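PDB 4B7H: catalase from Corynebacterium glutamicum atcc 13032, which breaks hydrogen peroxide down to water and oxygen at a haem group and is inhibited by nitric oxide. Local coordinates for the interface of chains A and B and the interface of chains A and C. Coordinates in Å, arbitrary orientation; residue numbers count along the deposited sequence, not the author numbering. Chains: chain A/B/C, Catalase.

Contact 1: the interface of chains A and B. Residues chain A 37, 48-49; chain B 428.
B:Ile428 reaches across to A:Asn48 and A:Ala37 with its branched side chain, and buries the most surface of the patch, 28 Å² against 20 Å² for A:Asn48. What it meets on A:Asn48 is the backbone carbonyl: the delta-methyl CD1 of B:Ile428 lies 3.6 Å from O of A:Asn48. The branch methyl CG2 of B:Ile428 comes equally near that same O, also at 3.6 Å, so both methyls border one carbonyl oxygen, with CG1, which bears CD1, at 4.0 Å from O of A:Asn48. With chi1 -52°, CG1 lies anti to the carbonyl carbon and CG2 anti to the backbone N; chi2 of 180° then extends the chain to CD1. Extension carries CD1 past the carbonyl to the methyl of A:Ala37, where CB of A:Ala37 and CD1 of B:Ile428 touch at 3.8 Å. CD1 therefore fits between two loop segments of chain A. These segments are tied to each other by A:Asp49, whose carboxylate oxygen OD2 takes a hydrogen bond from the backbone N of A:Ala37 at 2.9 Å. The donor arrives on the anti side of OD2, 15° out of the carboxylate plane, and this second-shell bond probably helps set the spacing into which the isoleucine methyl fits. The patch is small, 56 Å² in all, and the contacts of B:Ile428 described here are van der Waals in kind; with its two-fold twin it would add a modest packing contribution to the joining of chains A and B in the catalase tetramer.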
loop_
_atom_site.group_PDB
_atom_site.type_symbol
_atom_site.label_atom_id
_atom_site.label_comp_id
_atom_site.label_asym_id
_atom_site.label_seq_id
_atom_site.Cartn_x
_atom_site.Cartn_y
_atom_site.Cartn_z
ATOM N N ALA A 37 22.022 -21.199 3.767
ATOM C CA ALA A 37 23.472 -21.114 3.581
ATOM C C ALA A 37 24.157 -20.329 4.698
ATOM O O ALA A 37 23.708 -19.243 5.083
ATOM C CB ALA A 37 23.797 -20.503 2.223
ATOM N N ASN A 48 23.262 -13.377 1.392
ATOM C CA ASN A 48 22.943 -13.706 0.005
ATOM C C ASN A 48 22.465 -15.132 -0.243
ATOM O O ASN A 48 22.784 -15.726 -1.274
ATOM C CB ASN A 48 24.101 -13.366 -0.933
ATOM C CG ASN A 48 24.421 -11.886 -0.955
ATOM O OD1 ASN A 48 23.590 -11.023 -0.620
ATOM N ND2 ASN A 48 25.637 -11.579 -1.341
ATOM N N ASP A 49 21.694 -15.675 0.693
ATOM C CA ASP A 49 20.876 -16.838 0.374
ATOM C C ASP A 49 19.625 -16.271 -0.298
ATOM O O ASP A 49 18.655 -15.894 0.370
ATOM C CB ASP A 49 20.543 -17.673 1.613
ATOM C CG ASP A 49 19.902 -18.999 1.250
ATOM O OD1 ASP A 49 19.180 -19.024 0.225
ATOM O OD2 ASP A 49 20.122 -20.015 1.959
ATOM N N ILE B 428 25.898 -19.646 -5.186
ATOM C CA ILE B 428 26.043 -18.283 -4.683
ATOM C C ILE B 428 27.383 -17.747 -5.219
ATOM O O ILE B 428 27.404 -16.841 -6.050
ATOM C CB ILE B 428 25.926 -18.220 -3.142
ATOM C CG1 ILE B 428 24.640 -18.921 -2.687
ATOM C CG2 ILE B 428 25.934 -16.765 -2.666
ATOM C CD1 ILE B 428 24.429 -18.915 -1.179
#

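Contact 2: the interface of chains A and C. Residues chain A 151, 343, 440-442; chain C 35-36, 38.
C:Ser36 meets the carboxylate of A:Asp151 with both its backbone N and its hydroxyl. Followed outwards, CB of A:Asp151 leads to CG, placed anti to the backbone N (chi1 -159°), which turns the carboxylate towards chain C and packs CG near CA of C:Ile35. There OD1 accepts from the hydroxyl OG of C:Ser36 at 2.7 Å, and OD2, which also approaches that CA, from the backbone N of C:Ser36 at 3.0 Å. Both donors come on the syn side, though 22° and 31° out of the carboxylate plane. OD1 also shares water 2 with OG of C:Ser36 and O of A:Arg343. OD2 also has a weak bond and salt bridge to NH1 of A:Arg343, 3.4 Å away within chain A.

The guanidinium grips O of A:Ala442 end-on and in its own plane, NH1 and NH2 each donating at 2.8 Å; NH1 lies nearly along the C=O axis, NH2 above the carbonyl plane. The side chain of C:Ile35 crosses that of A:Arg343 obliquely, its CG2 3.7 Å from NH1 of A:Arg343 and also against N of A:Ala442 and CB of A:Arg441. Water 1 joins NE of A:Arg441 to O of C:Ile35.

Next to A:Arg441, A:Val440 pairs with C:Thr38 in an antiparallel bridge, N of each bonding to O of the other at 2.9 Å. The site thus joins strand 439-441 of chain A to strand 38-39 of chain C, beside the start of helix 343-359.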
loop_
_atom_site.group_PDB
_atom_site.type_symbol
_atom_site.label_atom_id
_atom_site.label_comp_id
_atom_site.label_asym_id
_atom_site.label_seq_id
_atom_site.Cartn_x
_atom_site.Cartn_y
_atom_site.Cartn_z
ATOM N N ASP A 151 -30.448 4.580 5.710
ATOM C CA ASP A 151 -29.553 5.637 5.265
ATOM C C ASP A 151 -28.111 5.204 5.469
ATOM O O ASP A 151 -27.728 4.782 6.563
ATOM C CB ASP A 151 -29.861 6.932 6.024
ATOM C CG ASP A 151 -29.369 8.168 5.306
ATOM O OD1 ASP A 151 -28.189 8.169 4.898
ATOM O OD2 ASP A 151 -30.153 9.141 5.154
ATOM N N ARG A 343 -31.588 5.150 -0.288
ATOM C CA ARG A 343 -30.342 5.820 0.083
ATOM C C ARG A 343 -29.248 4.837 0.492
ATOM O O ARG A 343 -28.056 5.133 0.343
ATOM C CB ARG A 343 -30.575 6.848 1.194
ATOM C CG ARG A 343 -31.566 7.930 0.821
ATOM C CD ARG A 343 -31.800 8.870 1.973
ATOM N NE ARG A 343 -32.951 9.715 1.701
ATOM C CZ ARG A 343 -33.501 10.514 2.606
ATOM N NH1 ARG A 343 -32.984 10.568 3.826
ATOM N NH2 ARG A 343 -34.565 11.243 2.294
ATOM N N VAL A 440 -31.254 18.794 0.549
ATOM C CA VAL A 440 -31.842 18.712 1.881
ATOM C C VAL A 440 -31.343 17.493 2.626
ATOM O O VAL A 440 -30.788 16.564 2.030
ATOM C CB VAL A 440 -33.390 18.610 1.832
ATOM C CG1 VAL A 440 -34.022 19.918 1.343
ATOM C CG2 VAL A 440 -33.840 17.419 0.975
ATOM N N ARG A 441 -31.551 17.496 3.937
ATOM C CA ARG A 441 -31.460 16.275 4.726
ATOM C C ARG A 441 -32.864 16.052 5.249
ATOM O O ARG A 441 -33.320 16.783 6.118
ATOM C CB ARG A 441 -30.444 16.420 5.859
ATOM C CG ARG A 441 -29.023 16.584 5.355
ATOM C CD ARG A 441 -28.050 16.757 6.501
ATOM N NE ARG A 441 -26.695 16.987 6.011
ATOM C CZ ARG A 441 -26.192 18.185 5.734
ATOM N NH1 ARG A 441 -26.935 19.280 5.905
ATOM N NH2 ARG A 441 -24.949 18.285 5.269
ATOM N N ALA A 442 -33.552 15.058 4.697
ATOM C CA ALA A 442 -34.992 14.926 4.900
ATOM C C ALA A 442 -35.400 13.488 5.176
ATOM O O ALA A 442 -34.690 12.550 4.809
ATOM C CB ALA A 442 -35.729 15.431 3.666
ATOM N N ILE C 35 -28.547 11.247 8.784
ATOM C CA ILE C 35 -29.232 11.437 7.503
ATOM C C ILE C 35 -28.264 12.003 6.466
ATOM O O ILE C 35 -27.569 12.977 6.753
ATOM C CB ILE C 35 -30.433 12.411 7.652
ATOM C CG1 ILE C 35 -31.396 11.914 8.737
ATOM C CG2 ILE C 35 -31.157 12.614 6.311
ATOM C CD1 ILE C 35 -32.616 12.821 8.963
ATOM N N SER C 36 -28.233 11.410 5.267
ATOM C CA SER C 36 -27.382 11.907 4.183
ATOM C C SER C 36 -28.151 12.884 3.292
ATOM O O SER C 36 -29.384 12.892 3.281
ATOM C CB SER C 36 -26.795 10.756 3.356
ATOM O OG SER C 36 -27.799 9.878 2.869
ATOM N N THR C 38 -29.680 14.725 0.008
ATOM C CA THR C 38 -30.272 14.325 -1.259
ATOM C C THR C 38 -30.838 15.536 -1.998
ATOM O O THR C 38 -31.098 16.589 -1.399
ATOM C CB THR C 38 -31.391 13.272 -1.057
ATOM O OG1 THR C 38 -32.392 13.794 -0.169
ATOM C CG2 THR C 38 -30.832 11.977 -0.464
HETATM O O HOH W 1 -25.510 14.492 5.799
HETATM O O HOH W 2 -26.889 7.027 2.123
HETATM O O HOH W 3 -32.141 13.553 2.685
#

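The C-alpha centres of contact 1 and contact 2 lie about 62 Å apart, so they cannot touch directly. Both nevertheless use the same N-terminal stretch: contact 1 takes A:Ala37, and contact 2 takes C:Ile35, C:Ser36 and C:Thr38. Since the chains are identical, one short segment of each subunit serves two different two-fold interfaces, facing the counterpart of B:Ile428 in one neighbour and those of A:Asp151, A:Arg343 and A:Val440 to A:Ala442 in another. Such sharing would link the two interfaces within the four-chain assembly.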